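Local coordinates for mandelate racemase/muconate lactonizing enzyme-like protein (Rubrobacter xylanophilus DSM 9941, PDB 2QQ6), which binds magnesium and probably acts as a lyase or related enzyme of the enolase superfamily, though its substrate is not established, at residues K169-D174 against A214-G219. Numbering follows the deposited sequence.
With MG (magnesium ion), chain D.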
ATOM      1  N   LYS B 169      16.754   6.210 -21.610  1.00 42.27           N
ATOM      2  CA  LYS B 169      16.832   5.578 -20.287  1.00 43.68           C
ATOM      3  C   LYS B 169      17.355   4.145 -20.412  1.00 43.37           C
ATOM      4  O   LYS B 169      16.926   3.397 -21.287  1.00 41.41           O
ATOM      5  CB  LYS B 169      15.470   5.557 -19.596  1.00 45.91           C
ATOM      6  CG  LYS B 169      15.491   4.943 -18.183  1.00 47.41           C
ATOM      7  CD  LYS B 169      14.071   4.869 -17.616  1.00 50.64           C
ATOM      8  CE  LYS B 169      14.043   4.643 -16.102  1.00 51.13           C
ATOM      9  NZ  LYS B 169      12.689   4.897 -15.513  1.00 47.30           N
ATOM     10  N   LEU B 170      18.259   3.765 -19.510  1.00 44.77           N
ATOM     11  CA  LEU B 170      18.877   2.438 -19.532  1.00 45.60           C
ATOM     12  C   LEU B 170      19.045   1.722 -18.192  1.00 44.86           C
ATOM     13  O   LEU B 170      19.247   2.361 -17.155  1.00 43.61           O
ATOM     14  CB  LEU B 170      20.246   2.547 -20.188  1.00 46.92           C
ATOM     15  CG  LEU B 170      20.278   1.940 -21.580  1.00 48.63           C
ATOM     16  CD1 LEU B 170      21.389   2.574 -22.386  1.00 48.87           C
ATOM     17  CD2 LEU B 170      20.436   0.418 -21.456  1.00 49.50           C
ATOM     18  N   ASP B 171      18.981   0.390 -18.235  1.00 43.83           N
ATOM     19  CA  ASP B 171      19.138  -0.438 -17.039  1.00 44.20           C
ATOM     20  C   ASP B 171      20.556  -0.939 -16.902  1.00 42.40           C
ATOM     21  O   ASP B 171      21.280  -1.015 -17.887  1.00 43.56           O
ATOM     22  CB  ASP B 171      18.231  -1.663 -17.080  1.00 47.12           C
ATOM     23  CG  ASP B 171      16.769  -1.307 -17.076  1.00 49.57           C
ATOM     24  OD1 ASP B 171      16.418  -0.228 -16.546  1.00 51.81           O
ATOM     25  OD2 ASP B 171      15.966  -2.121 -17.583  1.00 50.31           O
ATOM     26  N   VAL B 172      20.942  -1.304 -15.685  1.00 41.03           N
ATOM     27  CA  VAL B 172      22.287  -1.810 -15.435  1.00 40.35           C
ATOM     28  C   VAL B 172      22.341  -2.832 -14.301  1.00 40.60           C
ATOM     29  O   VAL B 172      23.407  -3.084 -13.736  1.00 39.89           O
ATOM     30  CB  VAL B 172      23.285  -0.667 -15.124  1.00 38.93           C
ATOM     31  CG1 VAL B 172      23.371   0.273 -16.302  1.00 38.10           C
ATOM     32  CG2 VAL B 172      22.862   0.084 -13.884  1.00 38.79           C
ATOM     33  N   ASP B 173      21.189  -3.418 -13.986  1.00 40.40           N
ATOM     34  CA  ASP B 173      21.100  -4.428 -12.938  1.00 39.82           C
ATOM     35  C   ASP B 173      20.787  -5.830 -13.494  1.00 41.10           C
ATOM     36  O   ASP B 173      19.907  -6.008 -14.341  1.00 40.31           O
ATOM     37  CB  ASP B 173      20.050  -4.027 -11.877  1.00 38.20           C
ATOM     38  CG  ASP B 173      18.622  -3.978 -12.427  1.00 37.35           C
ATOM     39  OD1 ASP B 173      18.369  -3.183 -13.349  1.00 37.80           O
ATOM     40  OD2 ASP B 173      17.747  -4.722 -11.929  1.00 34.65           O
ATOM     41  N   ASP B 174      21.524  -6.823 -13.003  1.00 42.27           N
ATOM     42  CA  ASP B 174      21.344  -8.207 -13.423  1.00 42.31           C
ATOM     43  C   ASP B 174      21.548  -9.102 -12.195  1.00 42.45           C
ATOM     44  O   ASP B 174      22.479  -9.906 -12.141  1.00 42.56           O
ATOM     45  CB  ASP B 174      22.358  -8.532 -14.529  1.00 42.15           C
ATOM     46  CG  ASP B 174      21.997  -9.778 -15.314  1.00 41.82           C
ATOM     47  OD1 ASP B 174      20.830 -10.217 -15.239  1.00 41.12           O
ATOM     48  OD2 ASP B 174      22.883 -10.311 -16.018  1.00 43.09           O
ATOM     49  N   ALA B 214      19.796   8.730 -18.919  1.00 30.10           N
ATOM     50  CA  ALA B 214      19.586   8.419 -17.513  1.00 30.46           C
ATOM     51  C   ALA B 214      19.663   6.904 -17.355  1.00 30.67           C
ATOM     52  O   ALA B 214      19.387   6.166 -18.298  1.00 29.22           O
ATOM     53  CB  ALA B 214      18.231   8.945 -17.046  1.00 29.19           C
ATOM     54  N   ILE B 215      20.037   6.460 -16.155  1.00 32.59           N
ATOM     55  CA  ILE B 215      20.225   5.040 -15.836  1.00 34.67           C
ATOM     56  C   ILE B 215      19.472   4.546 -14.590  1.00 33.89           C
ATOM     57  O   ILE B 215      19.561   5.147 -13.519  1.00 33.04           O
ATOM     58  CB  ILE B 215      21.730   4.773 -15.661  1.00 34.93           C
ATOM     59  CG1 ILE B 215      22.423   4.954 -17.012  1.00 37.51           C
ATOM     60  CG2 ILE B 215      21.968   3.398 -15.045  1.00 35.58           C
ATOM     61  CD1 ILE B 215      23.929   4.830 -16.958  1.00 41.57           C
ATOM     62  N   ASP B 216      18.757   3.432 -14.735  1.00 34.60           N
ATOM     63  CA  ASP B 216      17.969   2.859 -13.644  1.00 34.13           C
ATOM     64  C   ASP B 216      18.697   1.683 -13.017  1.00 34.35           C
ATOM     65  O   ASP B 216      19.274   0.857 -13.720  1.00 33.57           O
ATOM     66  CB  ASP B 216      16.614   2.373 -14.176  1.00 35.08           C
ATOM     67  CG  ASP B 216      15.573   2.177 -13.081  1.00 38.97           C
ATOM     68  OD1 ASP B 216      15.931   1.918 -11.909  1.00 40.62           O
ATOM     69  OD2 ASP B 216      14.372   2.255 -13.408  1.00 41.31           O
HETATM   70  N   MSE B 217      18.665   1.616 -11.688  1.00 34.41           N
HETATM   71  CA  MSE B 217      19.283   0.521 -10.946  1.00 34.07           C
HETATM   72  C   MSE B 217      18.226  -0.358 -10.286  1.00 33.05           C
HETATM   73  O   MSE B 217      18.545  -1.296  -9.570  1.00 32.67           O
HETATM   74  CB  MSE B 217      20.228   1.063  -9.881  1.00 35.67           C
HETATM   75  CG  MSE B 217      21.428   1.802 -10.429  1.00 41.86           C
HETATM   76 SE   MSE B 217      22.881   2.070  -9.070  1.00 48.23          SE
HETATM   77  CE  MSE B 217      22.627   3.943  -8.708  1.00 51.99           C
ATOM     78  N   HIS B 218      16.964  -0.027 -10.528  1.00 31.93           N
ATOM     79  CA  HIS B 218      15.837  -0.764  -9.976  1.00 30.59           C
ATOM     80  C   HIS B 218      15.964  -1.067  -8.492  1.00 29.41           C
ATOM     81  O   HIS B 218      15.491  -2.093  -8.018  1.00 27.34           O
ATOM     82  CB  HIS B 218      15.617  -2.046 -10.781  1.00 30.96           C
ATOM     83  CG  HIS B 218      15.043  -1.788 -12.140  1.00 31.05           C
ATOM     84  ND1 HIS B 218      15.634  -2.242 -13.300  1.00 31.03           N
ATOM     85  CD2 HIS B 218      13.978  -1.048 -12.529  1.00 30.70           C
ATOM     86  CE1 HIS B 218      14.963  -1.786 -14.340  1.00 30.46           C
ATOM     87  NE2 HIS B 218      13.953  -1.056 -13.901  1.00 30.11           N
ATOM     88  N   GLY B 219      16.617  -0.143  -7.781  1.00 29.41           N
ATOM     89  CA  GLY B 219      16.854  -0.236  -6.344  1.00 29.55           C
ATOM     90  C   GLY B 219      17.101  -1.621  -5.791  1.00 30.04           C
ATOM     91  O   GLY B 219      16.236  -2.195  -5.134  1.00 29.49           O
TER
HETATM   92 MG    MG D 409      12.201   2.680 -13.025  1.00 45.28          MG
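Asp173 and His218 meet through a hydrogen bond from His218 ND1 to Asp173 OD1, 2.9 Å long. OD1 is met on its syn side, somewhat out of the carboxylate plane, and lies near the ring plane. Carboxylate and ring are turned 64° against each other. Asp171 approaches the same ring obliquely, and its OD1 is 3.1 Å from His218 CE1. Asp216 CG sits over one face of the imidazole, offset toward the rim. Asp216 OD2 binds the magnesium ion at 2.2 Å. Asp216 OD1 accepts a hydrogen bond from His218 N at 2.6 Å, from above the carboxylate plane. This closes an Asx turn at the end of the strand and ties the His218 backbone to the metal-binding carboxylate. Lys169 runs extended past Asp216, CG anti to the backbone N (chi1 -178°), and its CE is 3.6 Å from Asp216 OD2. Glu242 and Glu268 also bind the metal, and Lys169 NZ forms a salt bridge to Glu242 and a hydrogen bond to Tyr125.

Strands 169-171 and 214-216 are parallel neighbours in the enolase-superfamily barrel, joined by a beta-alpha-beta crossover through helix 190-207. Asp216 is at the C-terminal end of its strand. Leu170 N bonds to Ala214 O, and Asp216 N to Leu170 O at 2.7 Å. A weak Val172 N to Asp216 O bond follows. Just past the first strand, Val172 CG2 packs on Ile215 CG2 at 3.6 Å, the side chains crossing at about a right angle. Farther out, Arg220 forms a salt bridge with Asp173 OD2, His139 hydrogen-bonds Asp171 OD2, and Phe79 of the second subunit meets the His218 ring nearly perpendicularly.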